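Local coordinates for protein RNA-dependent RNA Polymerase (Bombyx mori cytoplasmic polyhedrosis virus, PDB 6TZ0) that synthesises RNA on an RNA template, producing viral plus strands by fully conservative transcription and the complementary minus strands of the double-stranded genome, at residues 252-257 with 481-486; 722-727 with 736-741; 228-233 with 336-341. One frame throughout, in Å; residues are numbered along the deposited sequence.

Contact 1 of 3, residues 252-257 with 481-486; sequences IGRSWY and QSDRRQ
Arg254 and Asp483 show how two loops that keep their backbones well apart can still be joined through a single pair of charged groups. Their CA atoms are 12.5 Å from each other, and almost all of that span is bridged by side chain. Arg254 lies in a type I turn that runs to Tyr257. Its CG stands anti to the carbonyl carbon (chi1 -74°), and from there the chain runs out extended to NE, which carries the guanidinium to the other loop. Asp483 comes to meet it from the opposite direction, its CG anti to the backbone N (chi1 -157°).

NH2 of Arg254 lies 2.9 Å from OD2 of Asp483, whereas OD1 of Asp483 is 4.0 Å from the same nitrogen, so the carboxylate engages through one oxygen. The two flat groups are turned 32° against each other, and OD2 sits well out of the guanidinium plane. No N-H points at it: this is a salt bridge of charge attraction, without the fork of two parallel bonds. A directed hydrogen bond is made instead by NH1 of Arg254, to the carbonyl O of Lys250, while a long, weak ion pair links OD1 of Asp483 to the amine of Lys250. Tyr332 and Asn340 also lie against the arginine.

Asp483 directly precedes two arginines, Arg484 and Arg485, in the connection between strands 474-477 and 489-491. Arg485 is a UTP-binding residue, and the setting is consistent with the motif F loop of the polymerase fingers, tied here to the N-terminal region.

Contact 2 of 3, residues 722-727 with 736-741; sequences LLQQLV and ADRISL
Gln724 stands at the turn of the short hairpin formed by strands 720-722 and 725-727, a position after the palm sheet that is consistent with polymerase motif E, and it meets Arg738 of the loop that follows the next strand. The hairpin closes tightly: N of Leu722 bonds to O of Gln725, and N of Gln725 to O of Leu722, leaving Leu723 and Gln724 as the two central residues of a type I' turn, both with left-handed backbone conformations.

From this apex the glutamine bends at chi2 (-61°), and the side chains of Gln724 and Arg738 cross at about a right angle. Arg738 is folded too, bent at both chi2 and chi3, and presents an edge of its guanidinium. There NH2 of Arg738 donates to OE1 of Gln724 over 2.9 Å, with the acceptor near the guanidinium plane. The bond is nevertheless weak, since the angle at the hydrogen is only 125°. The amide and guanidinium planes are tilted 51° to each other. CG of Gln724 touches the same group, 3.7 Å from NH2 of Arg738.

Gln724 lies about 6 Å, side chain to side chain, from the magnesium-binding Asp681, which Leu723 touches directly. A bent bond from a cation to a neutral amide, at an exposed residue, implies a light tie between hairpin and loop, one that brings no opposite charge to the arginine.

Contact 3 of 3, residues 228-233 with 336-341; sequences IVAMNH and RAMTND
Met338 lies along helix 224-237, spending its length on two small neighbours. Its CG meets CB of Ala230 at 3.9 Å, and farther out its SD is 4.1 Å from CG1 of Val229, with the terminal CE against the same methyl. The reach follows from shape: beyond CG the methionine is fully extended (chi2 176°), while the valine turns CG1 anti to its backbone N (chi1 177°). Because Ala230 carries just a methyl group, the backbones can close in until the CA atoms of Ala230 and Met338 are 4.8 Å apart.

One turn further on, His233 brings its ring edge-on to the carbonyl of Met338, CD2 to O at 3.7 Å, a contact of carbon with oxygen near the ring plane. That ring is stacked on Phe311 of helix 309-320, which also covers Met338 and Thr339. Asp341, just past the helix, is held by a salt bridge to Lys246 and by hydrogen bonds to Tyr242 and Thr209. Buried throughout, this is close helix-to-helix packing across an alanine, joining helix 224-237, in the N-terminal family region of the polymerase, to helix 325-339, with helix 309-320 alongside.

Overall arrangement
The three contacts can be ordered by burial, although the surface one lies closest to the centre of the chain. Contact 3 is buried and packs helix on helix; contact 1, partly buried, relies on opposite charges to join two loops; contact 2 is a surface contact with one weak bond. Contacts 1 and 3 share a neighbourhood, their segments alternating along the chain: Arg254 of contact 1 reaches Thr339 and Asn340 at the end of helix 325-339. Asn340 also lies against Asp483 of contact 1 and Asp737 of contact 2, while Tyr257 packs on Leu726. The end of helix 325-339 thus borders both polar contacts, which lie nearer the magnesium-binding aspartates than contact 3.

Contact 1 of 3, residues 252-257 with 481-486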
ATOM      1  N   ILE A 252       9.186  20.674 -17.236  1.00 41.66           N
ATOM      2  CA  ILE A 252       9.402  21.828 -18.104  1.00 41.66           C
ATOM      3  C   ILE A 252       8.984  21.512 -19.532  1.00 41.66           C
ATOM      4  O   ILE A 252       8.338  22.326 -20.202  1.00 41.66           O
ATOM      5  CB  ILE A 252      10.875  22.268 -18.025  1.00 41.66           C
ATOM      6  CG1 ILE A 252      11.212  22.770 -16.630  1.00 41.66           C
ATOM      7  CG2 ILE A 252      11.193  23.346 -19.031  1.00 41.66           C
ATOM      8  CD1 ILE A 252      12.692  22.964 -16.438  1.00 41.66           C
ATOM      9  N   GLY A 253       9.301  20.316 -20.007  1.00 40.63           N
ATOM     10  CA  GLY A 253       8.936  19.897 -21.341  1.00 40.63           C
ATOM     11  C   GLY A 253       7.476  19.586 -21.566  1.00 40.63           C
ATOM     12  O   GLY A 253       7.093  19.243 -22.686  1.00 40.63           O
ATOM     13  N   ARG A 254       6.645  19.697 -20.534  1.00 39.56           N
ATOM     14  CA  ARG A 254       5.216  19.444 -20.630  1.00 39.56           C
ATOM     15  C   ARG A 254       4.357  20.669 -20.369  1.00 39.56           C
ATOM     16  O   ARG A 254       3.324  20.825 -21.016  1.00 39.56           O
ATOM     17  CB  ARG A 254       4.813  18.347 -19.641  1.00 39.56           C
ATOM     18  CG  ARG A 254       5.216  16.935 -20.019  1.00 39.56           C
ATOM     19  CD  ARG A 254       4.983  16.015 -18.832  1.00 39.56           C
ATOM     20  NE  ARG A 254       5.117  14.599 -19.148  1.00 39.56           N
ATOM     21  CZ  ARG A 254       6.254  13.924 -19.137  1.00 39.56           C
ATOM     22  NH1 ARG A 254       7.387  14.536 -18.842  1.00 39.56           N
ATOM     23  NH2 ARG A 254       6.257  12.637 -19.441  1.00 39.56           N
ATOM     24  N   SER A 255       4.770  21.549 -19.459  1.00 37.50           N
ATOM     25  CA  SER A 255       3.916  22.594 -18.903  1.00 37.50           C
ATOM     26  C   SER A 255       3.728  23.803 -19.822  1.00 37.50           C
ATOM     27  O   SER A 255       3.118  24.789 -19.400  1.00 37.50           O
ATOM     28  CB  SER A 255       4.481  23.051 -17.557  1.00 37.50           C
ATOM     29  OG  SER A 255       5.742  23.668 -17.718  1.00 37.50           O
ATOM     30  N   TRP A 256       4.225  23.752 -21.056  1.00 36.06           N
ATOM     31  CA  TRP A 256       4.063  24.829 -22.025  1.00 36.06           C
ATOM     32  C   TRP A 256       2.662  24.898 -22.618  1.00 36.06           C
ATOM     33  O   TRP A 256       2.333  25.903 -23.267  1.00 36.06           O
ATOM     34  CB  TRP A 256       5.084  24.648 -23.153  1.00 36.06           C
ATOM     35  CG  TRP A 256       4.960  23.306 -23.806  1.00 36.06           C
ATOM     36  CD1 TRP A 256       5.603  22.167 -23.445  1.00 36.06           C
ATOM     37  CD2 TRP A 256       4.112  22.956 -24.904  1.00 36.06           C
ATOM     38  NE1 TRP A 256       5.217  21.131 -24.248  1.00 36.06           N
ATOM     39  CE2 TRP A 256       4.297  21.590 -25.152  1.00 36.06           C
ATOM     40  CE3 TRP A 256       3.212  23.668 -25.702  1.00 36.06           C
ATOM     41  CZ2 TRP A 256       3.623  20.921 -26.161  1.00 36.06           C
ATOM     42  CZ3 TRP A 256       2.543  23.002 -26.697  1.00 36.06           C
ATOM     43  CH2 TRP A 256       2.753  21.644 -26.920  1.00 36.06           C
ATOM     44  N   TYR A 257       1.843  23.852 -22.443  1.00 34.12           N
ATOM     45  CA  TYR A 257       0.598  23.743 -23.197  1.00 34.12           C
ATOM     46  C   TYR A 257      -0.426  24.763 -22.745  1.00 34.12           C
ATOM     47  O   TYR A 257      -1.295  25.143 -23.532  1.00 34.12           O
ATOM     48  CB  TYR A 257       0.014  22.332 -23.085  1.00 34.12           C
ATOM     49  CG  TYR A 257      -0.637  21.996 -21.764  1.00 34.12           C
ATOM     50  CD1 TYR A 257       0.123  21.594 -20.679  1.00 34.12           C
ATOM     51  CD2 TYR A 257      -2.022  22.016 -21.622  1.00 34.12           C
ATOM     52  CE1 TYR A 257      -0.468  21.268 -19.481  1.00 34.12           C
ATOM     53  CE2 TYR A 257      -2.619  21.694 -20.427  1.00 34.12           C
ATOM     54  CZ  TYR A 257      -1.836  21.320 -19.360  1.00 34.12           C
ATOM     55  OH  TYR A 257      -2.427  20.991 -18.165  1.00 34.12           O
ATOM     56  N   GLN A 481       7.605   2.233 -11.131  1.00 55.11           N
ATOM     57  CA  GLN A 481       6.630   2.681 -12.110  1.00 55.11           C
ATOM     58  C   GLN A 481       7.313   3.690 -13.016  1.00 55.11           C
ATOM     59  O   GLN A 481       8.284   4.339 -12.623  1.00 55.11           O
ATOM     60  CB  GLN A 481       5.357   3.270 -11.484  1.00 55.11           C
ATOM     61  CG  GLN A 481       5.506   4.532 -10.669  1.00 55.11           C
ATOM     62  CD  GLN A 481       4.167   4.957 -10.096  1.00 55.11           C
ATOM     63  OE1 GLN A 481       3.148   4.325 -10.359  1.00 55.11           O
ATOM     64  NE2 GLN A 481       4.161   6.025  -9.316  1.00 55.11           N
ATOM     65  N   SER A 482       6.811   3.787 -14.240  1.00 52.40           N
ATOM     66  CA  SER A 482       7.433   4.638 -15.238  1.00 52.40           C
ATOM     67  C   SER A 482       7.166   6.104 -14.935  1.00 52.40           C
ATOM     68  O   SER A 482       6.201   6.449 -14.248  1.00 52.40           O
ATOM     69  CB  SER A 482       6.921   4.282 -16.632  1.00 52.40           C
ATOM     70  OG  SER A 482       5.532   4.513 -16.740  1.00 52.40           O
ATOM     71  N   ASP A 483       8.074   6.955 -15.429  1.00 50.62           N
ATOM     72  CA  ASP A 483       8.003   8.417 -15.335  1.00 50.62           C
ATOM     73  C   ASP A 483       8.005   8.897 -13.878  1.00 50.62           C
ATOM     74  O   ASP A 483       7.459   9.954 -13.556  1.00 50.62           O
ATOM     75  CB  ASP A 483       6.781   8.952 -16.100  1.00 50.62           C
ATOM     76  CG  ASP A 483       6.931  10.395 -16.520  1.00 50.62           C
ATOM     77  OD1 ASP A 483       8.014  10.964 -16.293  1.00 50.62           O
ATOM     78  OD2 ASP A 483       5.958  10.958 -17.060  1.00 50.62           O
ATOM     79  N   ARG A 484       8.640   8.143 -12.982  1.00 52.56           N
ATOM     80  CA  ARG A 484       8.546   8.420 -11.555  1.00 52.56           C
ATOM     81  C   ARG A 484       9.721   7.740 -10.866  1.00 52.56           C
ATOM     82  O   ARG A 484      10.293   6.784 -11.388  1.00 52.56           O
ATOM     83  CB  ARG A 484       7.192   7.935 -11.003  1.00 52.56           C
ATOM     84  CG  ARG A 484       6.751   8.459  -9.629  1.00 52.56           C
ATOM     85  CD  ARG A 484       7.032   7.458  -8.520  1.00 52.56           C
ATOM     86  NE  ARG A 484       6.473   7.875  -7.238  1.00 52.56           N
ATOM     87  CZ  ARG A 484       7.097   8.659  -6.366  1.00 52.56           C
ATOM     88  NH1 ARG A 484       8.312   9.118  -6.630  1.00 52.56           N
ATOM     89  NH2 ARG A 484       6.505   8.982  -5.225  1.00 52.56           N
ATOM     90  N   ARG A 485      10.058   8.228  -9.673  1.00 51.31           N
ATOM     91  CA  ARG A 485      11.163   7.695  -8.884  1.00 51.31           C
ATOM     92  C   ARG A 485      10.824   6.311  -8.318  1.00 51.31           C
ATOM     93  O   ARG A 485       9.792   5.711  -8.623  1.00 51.31           O
ATOM     94  CB  ARG A 485      11.517   8.663  -7.762  1.00 51.31           C
ATOM     95  CG  ARG A 485      12.078   9.983  -8.242  1.00 51.31           C
ATOM     96  CD  ARG A 485      12.318  10.924  -7.075  1.00 51.31           C
ATOM     97  NE  ARG A 485      11.059  11.272  -6.422  1.00 51.31           N
ATOM     98  CZ  ARG A 485      10.957  12.000  -5.316  1.00 51.31           C
ATOM     99  NH1 ARG A 485      12.044  12.484  -4.729  1.00 51.31           N
ATOM    100  NH2 ARG A 485       9.760  12.253  -4.804  1.00 51.31           N
ATOM    101  N   GLN A 486      11.714   5.787  -7.474  1.00 51.67           N
ATOM    102  CA  GLN A 486      11.633   4.368  -7.147  1.00 51.67           C
ATOM    103  C   GLN A 486      10.602   4.065  -6.057  1.00 51.67           C
ATOM    104  O   GLN A 486      10.020   2.977  -6.076  1.00 51.67           O
ATOM    105  CB  GLN A 486      13.017   3.839  -6.765  1.00 51.67           C
ATOM    106  CG  GLN A 486      13.112   2.320  -6.785  1.00 51.67           C
ATOM    107  CD  GLN A 486      14.494   1.798  -6.492  1.00 51.67           C
ATOM    108  OE1 GLN A 486      15.410   2.557  -6.205  1.00 51.67           O
ATOM    109  NE2 GLN A 486      14.654   0.488  -6.577  1.00 51.67           N
TER

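Contact 2 of 3, residues 722-727 with 736-741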
ATOM      1  N   LEU A 722      -6.800  15.190 -12.473  1.00 31.83           N
ATOM      2  CA  LEU A 722      -7.011  14.369 -11.290  1.00 31.83           C
ATOM      3  C   LEU A 722      -6.751  12.918 -11.650  1.00 31.83           C
ATOM      4  O   LEU A 722      -7.308  12.421 -12.632  1.00 31.83           O
ATOM      5  CB  LEU A 722      -8.426  14.527 -10.730  1.00 31.83           C
ATOM      6  CG  LEU A 722      -8.669  13.821  -9.398  1.00 31.83           C
ATOM      7  CD1 LEU A 722      -7.773  14.422  -8.338  1.00 31.83           C
ATOM      8  CD2 LEU A 722     -10.117  13.921  -8.993  1.00 31.83           C
ATOM      9  N   LEU A 723      -5.903  12.264 -10.844  1.00 32.85           N
ATOM     10  CA  LEU A 723      -5.577  10.836 -10.945  1.00 32.85           C
ATOM     11  C   LEU A 723      -4.984  10.480 -12.305  1.00 32.85           C
ATOM     12  O   LEU A 723      -5.329   9.455 -12.895  1.00 32.85           O
ATOM     13  CB  LEU A 723      -6.792   9.962 -10.634  1.00 32.85           C
ATOM     14  CG  LEU A 723      -7.314  10.094  -9.207  1.00 32.85           C
ATOM     15  CD1 LEU A 723      -8.575   9.274  -9.019  1.00 32.85           C
ATOM     16  CD2 LEU A 723      -6.240   9.680  -8.235  1.00 32.85           C
ATOM     17  N   GLN A 724      -4.082  11.345 -12.786  1.00 34.89           N
ATOM     18  CA  GLN A 724      -3.404  11.229 -14.084  1.00 34.89           C
ATOM     19  C   GLN A 724      -4.388  11.139 -15.249  1.00 34.89           C
ATOM     20  O   GLN A 724      -4.161  10.421 -16.221  1.00 34.89           O
ATOM     21  CB  GLN A 724      -2.421  10.056 -14.109  1.00 34.89           C
ATOM     22  CG  GLN A 724      -1.281  10.190 -13.119  1.00 34.89           C
ATOM     23  CD  GLN A 724      -0.420  11.409 -13.376  1.00 34.89           C
ATOM     24  OE1 GLN A 724      -0.162  11.780 -14.519  1.00 34.89           O
ATOM     25  NE2 GLN A 724       0.039  12.039 -12.302  1.00 34.89           N
ATOM     26  N   GLN A 725      -5.491  11.872 -15.148  1.00 31.46           N
ATOM     27  CA  GLN A 725      -6.455  12.023 -16.232  1.00 31.46           C
ATOM     28  C   GLN A 725      -6.674  13.510 -16.444  1.00 31.46           C
ATOM     29  O   GLN A 725      -7.204  14.193 -15.565  1.00 31.46           O
ATOM     30  CB  GLN A 725      -7.759  11.297 -15.919  1.00 31.46           C
ATOM     31  CG  GLN A 725      -7.654   9.803 -16.122  1.00 31.46           C
ATOM     32  CD  GLN A 725      -8.859   9.049 -15.625  1.00 31.46           C
ATOM     33  OE1 GLN A 725      -9.675   9.580 -14.880  1.00 31.46           O
ATOM     34  NE2 GLN A 725      -9.001   7.811 -16.069  1.00 31.46           N
ATOM     35  N   LEU A 726      -6.251  14.008 -17.597  1.00 28.44           N
ATOM     36  CA  LEU A 726      -6.311  15.424 -17.922  1.00 28.44           C
ATOM     37  C   LEU A 726      -7.575  15.722 -18.712  1.00 28.44           C
ATOM     38  O   LEU A 726      -7.860  15.054 -19.707  1.00 28.44           O
ATOM     39  CB  LEU A 726      -5.077  15.844 -18.719  1.00 28.44           C
ATOM     40  CG  LEU A 726      -5.006  17.266 -19.262  1.00 28.44           C
ATOM     41  CD1 LEU A 726      -5.083  18.271 -18.161  1.00 28.44           C
ATOM     42  CD2 LEU A 726      -3.729  17.459 -20.040  1.00 28.44           C
ATOM     43  N   VAL A 727      -8.326  16.721 -18.262  1.00 27.32           N
ATOM     44  CA  VAL A 727      -9.501  17.212 -18.968  1.00 27.32           C
ATOM     45  C   VAL A 727      -9.254  18.668 -19.325  1.00 27.32           C
ATOM     46  O   VAL A 727      -8.887  19.469 -18.462  1.00 27.32           O
ATOM     47  CB  VAL A 727     -10.782  17.056 -18.131  1.00 27.32           C
ATOM     48  CG1 VAL A 727     -11.964  17.689 -18.837  1.00 27.32           C
ATOM     49  CG2 VAL A 727     -11.060  15.589 -17.857  1.00 27.32           C
ATOM     50  N   ALA A 736      -0.912   8.254 -23.284  1.00 37.12           N
ATOM     51  CA  ALA A 736      -0.562   6.969 -23.872  1.00 37.12           C
ATOM     52  C   ALA A 736       0.833   6.504 -23.498  1.00 37.12           C
ATOM     53  O   ALA A 736       1.137   5.317 -23.649  1.00 37.12           O
ATOM     54  CB  ALA A 736      -0.668   7.025 -25.394  1.00 37.12           C
ATOM     55  N   ASP A 737       1.687   7.396 -23.016  1.00 42.77           N
ATOM     56  CA  ASP A 737       3.054   7.029 -22.702  1.00 42.77           C
ATOM     57  C   ASP A 737       3.210   6.625 -21.241  1.00 42.77           C
ATOM     58  O   ASP A 737       4.332   6.567 -20.730  1.00 42.77           O
ATOM     59  CB  ASP A 737       3.988   8.179 -23.069  1.00 42.77           C
ATOM     60  CG  ASP A 737       5.391   7.708 -23.400  1.00 42.77           C
ATOM     61  OD1 ASP A 737       5.669   6.497 -23.275  1.00 42.77           O
ATOM     62  OD2 ASP A 737       6.209   8.542 -23.827  1.00 42.77           O
ATOM     63  N   ARG A 738       2.106   6.346 -20.561  1.00 41.14           N
ATOM     64  CA  ARG A 738       2.120   5.782 -19.223  1.00 41.14           C
ATOM     65  C   ARG A 738       1.873   4.286 -19.232  1.00 41.14           C
ATOM     66  O   ARG A 738       1.903   3.657 -18.170  1.00 41.14           O
ATOM     67  CB  ARG A 738       1.070   6.478 -18.360  1.00 41.14           C
ATOM     68  CG  ARG A 738       1.311   7.958 -18.214  1.00 41.14           C
ATOM     69  CD  ARG A 738       2.559   8.199 -17.413  1.00 41.14           C
ATOM     70  NE  ARG A 738       2.416   7.681 -16.060  1.00 41.14           N
ATOM     71  CZ  ARG A 738       1.991   8.404 -15.032  1.00 41.14           C
ATOM     72  NH1 ARG A 738       1.885   7.854 -13.830  1.00 41.14           N
ATOM     73  NH2 ARG A 738       1.704   9.686 -15.201  1.00 41.14           N
ATOM     74  N   ILE A 739       1.627   3.710 -20.403  1.00 39.99           N
ATOM     75  CA  ILE A 739       1.403   2.282 -20.568  1.00 39.99           C
ATOM     76  C   ILE A 739       2.565   1.725 -21.369  1.00 39.99           C
ATOM     77  O   ILE A 739       2.819   2.169 -22.494  1.00 39.99           O
ATOM     78  CB  ILE A 739       0.071   2.004 -21.268  1.00 39.99           C
ATOM     79  CG1 ILE A 739      -1.071   2.524 -20.408  1.00 39.99           C
ATOM     80  CG2 ILE A 739      -0.083   0.522 -21.555  1.00 39.99           C
ATOM     81  CD1 ILE A 739      -2.343   2.626 -21.143  1.00 39.99           C
ATOM     82  N   SER A 740       3.266   0.754 -20.800  1.00 42.12           N
ATOM     83  CA  SER A 740       4.450   0.179 -21.421  1.00 42.12           C
ATOM     84  C   SER A 740       4.104  -1.208 -21.928  1.00 42.12           C
ATOM     85  O   SER A 740       3.846  -2.119 -21.137  1.00 42.12           O
ATOM     86  CB  SER A 740       5.610   0.115 -20.438  1.00 42.12           C
ATOM     87  OG  SER A 740       6.773  -0.371 -21.077  1.00 42.12           O
ATOM     88  N   LEU A 741       4.115  -1.369 -23.243  1.00 42.77           N
ATOM     89  CA  LEU A 741       3.899  -2.671 -23.848  1.00 42.77           C
ATOM     90  C   LEU A 741       5.124  -3.568 -23.777  1.00 42.77           C
ATOM     91  O   LEU A 741       5.045  -4.721 -24.209  1.00 42.77           O
ATOM     92  CB  LEU A 741       3.484  -2.505 -25.311  1.00 42.77           C
ATOM     93  CG  LEU A 741       2.170  -1.802 -25.631  1.00 42.77           C
ATOM     94  CD1 LEU A 741       2.021  -1.632 -27.129  1.00 42.77           C
ATOM     95  CD2 LEU A 741       1.005  -2.577 -25.069  1.00 42.77           C
TER

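Contact 3 of 3, residues 228-233 with 336-341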
ATOM      1  N   ILE A 228      12.968  11.519 -34.927  1.00 35.84           N
ATOM      2  CA  ILE A 228      14.346  12.008 -34.907  1.00 35.84           C
ATOM      3  C   ILE A 228      14.560  12.951 -33.733  1.00 35.84           C
ATOM      4  O   ILE A 228      15.543  12.827 -32.993  1.00 35.84           O
ATOM      5  CB  ILE A 228      14.695  12.699 -36.235  1.00 35.84           C
ATOM      6  CG1 ILE A 228      14.609  11.720 -37.382  1.00 35.84           C
ATOM      7  CG2 ILE A 228      16.083  13.281 -36.195  1.00 35.84           C
ATOM      8  CD1 ILE A 228      14.713  12.391 -38.676  1.00 35.84           C
ATOM      9  N   VAL A 229      13.635  13.900 -33.550  1.00 35.69           N
ATOM     10  CA  VAL A 229      13.731  14.868 -32.452  1.00 35.69           C
ATOM     11  C   VAL A 229      13.699  14.162 -31.094  1.00 35.69           C
ATOM     12  O   VAL A 229      14.491  14.477 -30.189  1.00 35.69           O
ATOM     13  CB  VAL A 229      12.604  15.910 -32.575  1.00 35.69           C
ATOM     14  CG1 VAL A 229      12.624  16.881 -31.409  1.00 35.69           C
ATOM     15  CG2 VAL A 229      12.715  16.656 -33.883  1.00 35.69           C
ATOM     16  N   ALA A 230      12.827  13.157 -30.959  1.00 35.61           N
ATOM     17  CA  ALA A 230      12.714  12.393 -29.722  1.00 35.61           C
ATOM     18  C   ALA A 230      13.992  11.626 -29.407  1.00 35.61           C
ATOM     19  O   ALA A 230      14.505  11.703 -28.285  1.00 35.61           O
ATOM     20  CB  ALA A 230      11.526  11.438 -29.814  1.00 35.61           C
ATOM     21  N   MET A 231      14.535  10.897 -30.393  1.00 36.39           N
ATOM     22  CA  MET A 231      15.741  10.102 -30.159  1.00 36.39           C
ATOM     23  C   MET A 231      16.964  10.977 -29.901  1.00 36.39           C
ATOM     24  O   MET A 231      17.827  10.612 -29.090  1.00 36.39           O
ATOM     25  CB  MET A 231      15.991   9.164 -31.335  1.00 36.39           C
ATOM     26  CG  MET A 231      14.989   8.038 -31.455  1.00 36.39           C
ATOM     27  SD  MET A 231      14.948   7.004 -29.985  1.00 36.39           S
ATOM     28  CE  MET A 231      16.573   6.265 -30.024  1.00 36.39           C
ATOM     29  N   ASN A 232      17.048  12.137 -30.563  1.00 36.83           N
ATOM     30  CA  ASN A 232      18.140  13.065 -30.282  1.00 36.83           C
ATOM     31  C   ASN A 232      18.054  13.597 -28.859  1.00 36.83           C
ATOM     32  O   ASN A 232      19.078  13.726 -28.177  1.00 36.83           O
ATOM     33  CB  ASN A 232      18.129  14.236 -31.263  1.00 36.83           C
ATOM     34  CG  ASN A 232      18.456  13.826 -32.673  1.00 36.83           C
ATOM     35  OD1 ASN A 232      19.237  12.911 -32.901  1.00 36.83           O
ATOM     36  ND2 ASN A 232      17.895  14.539 -33.634  1.00 36.83           N
ATOM     37  N   HIS A 233      16.836  13.879 -28.382  1.00 37.39           N
ATOM     38  CA  HIS A 233      16.684  14.351 -27.009  1.00 37.39           C
ATOM     39  C   HIS A 233      17.005  13.256 -25.992  1.00 37.39           C
ATOM     40  O   HIS A 233      17.585  13.541 -24.938  1.00 37.39           O
ATOM     41  CB  HIS A 233      15.274  14.903 -26.797  1.00 37.39           C
ATOM     42  CG  HIS A 233      15.033  15.433 -25.417  1.00 37.39           C
ATOM     43  ND1 HIS A 233      15.695  16.535 -24.920  1.00 37.39           N
ATOM     44  CD2 HIS A 233      14.180  15.037 -24.444  1.00 37.39           C
ATOM     45  CE1 HIS A 233      15.281  16.777 -23.690  1.00 37.39           C
ATOM     46  NE2 HIS A 233      14.356  15.886 -23.381  1.00 37.39           N
ATOM     47  N   ARG A 336       4.710  14.460 -24.783  1.00 36.20           N
ATOM     48  CA  ARG A 336       4.628  13.339 -23.846  1.00 36.20           C
ATOM     49  C   ARG A 336       5.418  12.146 -24.359  1.00 36.20           C
ATOM     50  O   ARG A 336       6.074  11.446 -23.581  1.00 36.20           O
ATOM     51  CB  ARG A 336       3.171  12.930 -23.599  1.00 36.20           C
ATOM     52  CG  ARG A 336       2.329  13.958 -22.879  1.00 36.20           C
ATOM     53  CD  ARG A 336       2.908  14.208 -21.533  1.00 36.20           C
ATOM     54  NE  ARG A 336       2.777  13.065 -20.638  1.00 36.20           N
ATOM     55  CZ  ARG A 336       1.900  13.002 -19.648  1.00 36.20           C
ATOM     56  NH1 ARG A 336       1.131  14.044 -19.390  1.00 36.20           N
ATOM     57  NH2 ARG A 336       1.838  11.927 -18.882  1.00 36.20           N
ATOM     58  N   ALA A 337       5.367  11.899 -25.669  1.00 36.05           N
ATOM     59  CA  ALA A 337       6.189  10.840 -26.244  1.00 36.05           C
ATOM     60  C   ALA A 337       7.667  11.211 -26.260  1.00 36.05           C
ATOM     61  O   ALA A 337       8.526  10.325 -26.251  1.00 36.05           O
ATOM     62  CB  ALA A 337       5.712  10.516 -27.655  1.00 36.05           C
ATOM     63  N   MET A 338       7.983  12.503 -26.295  1.00 36.98           N
ATOM     64  CA  MET A 338       9.377  12.927 -26.358  1.00 36.98           C
ATOM     65  C   MET A 338      10.050  12.973 -24.996  1.00 36.98           C
ATOM     66  O   MET A 338      11.275  12.856 -24.923  1.00 36.98           O
ATOM     67  CB  MET A 338       9.491  14.297 -27.018  1.00 36.98           C
ATOM     68  CG  MET A 338       9.240  14.272 -28.502  1.00 36.98           C
ATOM     69  SD  MET A 338       9.270  15.889 -29.278  1.00 36.98           S
ATOM     70  CE  MET A 338       8.777  15.432 -30.929  1.00 36.98           C
ATOM     71  N   THR A 339       9.300  13.163 -23.916  1.00 38.70           N
ATOM     72  CA  THR A 339       9.918  13.238 -22.596  1.00 38.70           C
ATOM     73  C   THR A 339       9.794  11.955 -21.785  1.00 38.70           C
ATOM     74  O   THR A 339      10.681  11.655 -20.985  1.00 38.70           O
ATOM     75  CB  THR A 339       9.331  14.404 -21.797  1.00 38.70           C
ATOM     76  OG1 THR A 339       7.905  14.306 -21.786  1.00 38.70           O
ATOM     77  CG2 THR A 339       9.745  15.734 -22.386  1.00 38.70           C
ATOM     78  N   ASN A 340       8.716  11.196 -21.950  1.00 43.82           N
ATOM     79  CA  ASN A 340       8.573   9.933 -21.243  1.00 43.82           C
ATOM     80  C   ASN A 340       9.136   8.803 -22.091  1.00 43.82           C
ATOM     81  O   ASN A 340       9.057   8.815 -23.321  1.00 43.82           O
ATOM     82  CB  ASN A 340       7.109   9.653 -20.894  1.00 43.82           C
ATOM     83  CG  ASN A 340       6.940   8.504 -19.903  1.00 43.82           C
ATOM     84  OD1 ASN A 340       7.910   7.905 -19.446  1.00 43.82           O
ATOM     85  ND2 ASN A 340       5.693   8.195 -19.572  1.00 43.82           N
ATOM     86  N   ASP A 341       9.697   7.810 -21.407  1.00 46.03           N
ATOM     87  CA  ASP A 341      10.455   6.743 -22.040  1.00 46.03           C
ATOM     88  C   ASP A 341       9.701   5.427 -22.106  1.00 46.03           C
ATOM     89  O   ASP A 341      10.006   4.598 -22.967  1.00 46.03           O
ATOM     90  CB  ASP A 341      11.746   6.515 -21.258  1.00 46.03           C
ATOM     91  CG  ASP A 341      12.798   5.789 -22.046  1.00 46.03           C
ATOM     92  OD1 ASP A 341      12.619   5.580 -23.260  1.00 46.03           O
ATOM     93  OD2 ASP A 341      13.815   5.413 -21.437  1.00 46.03           O
TER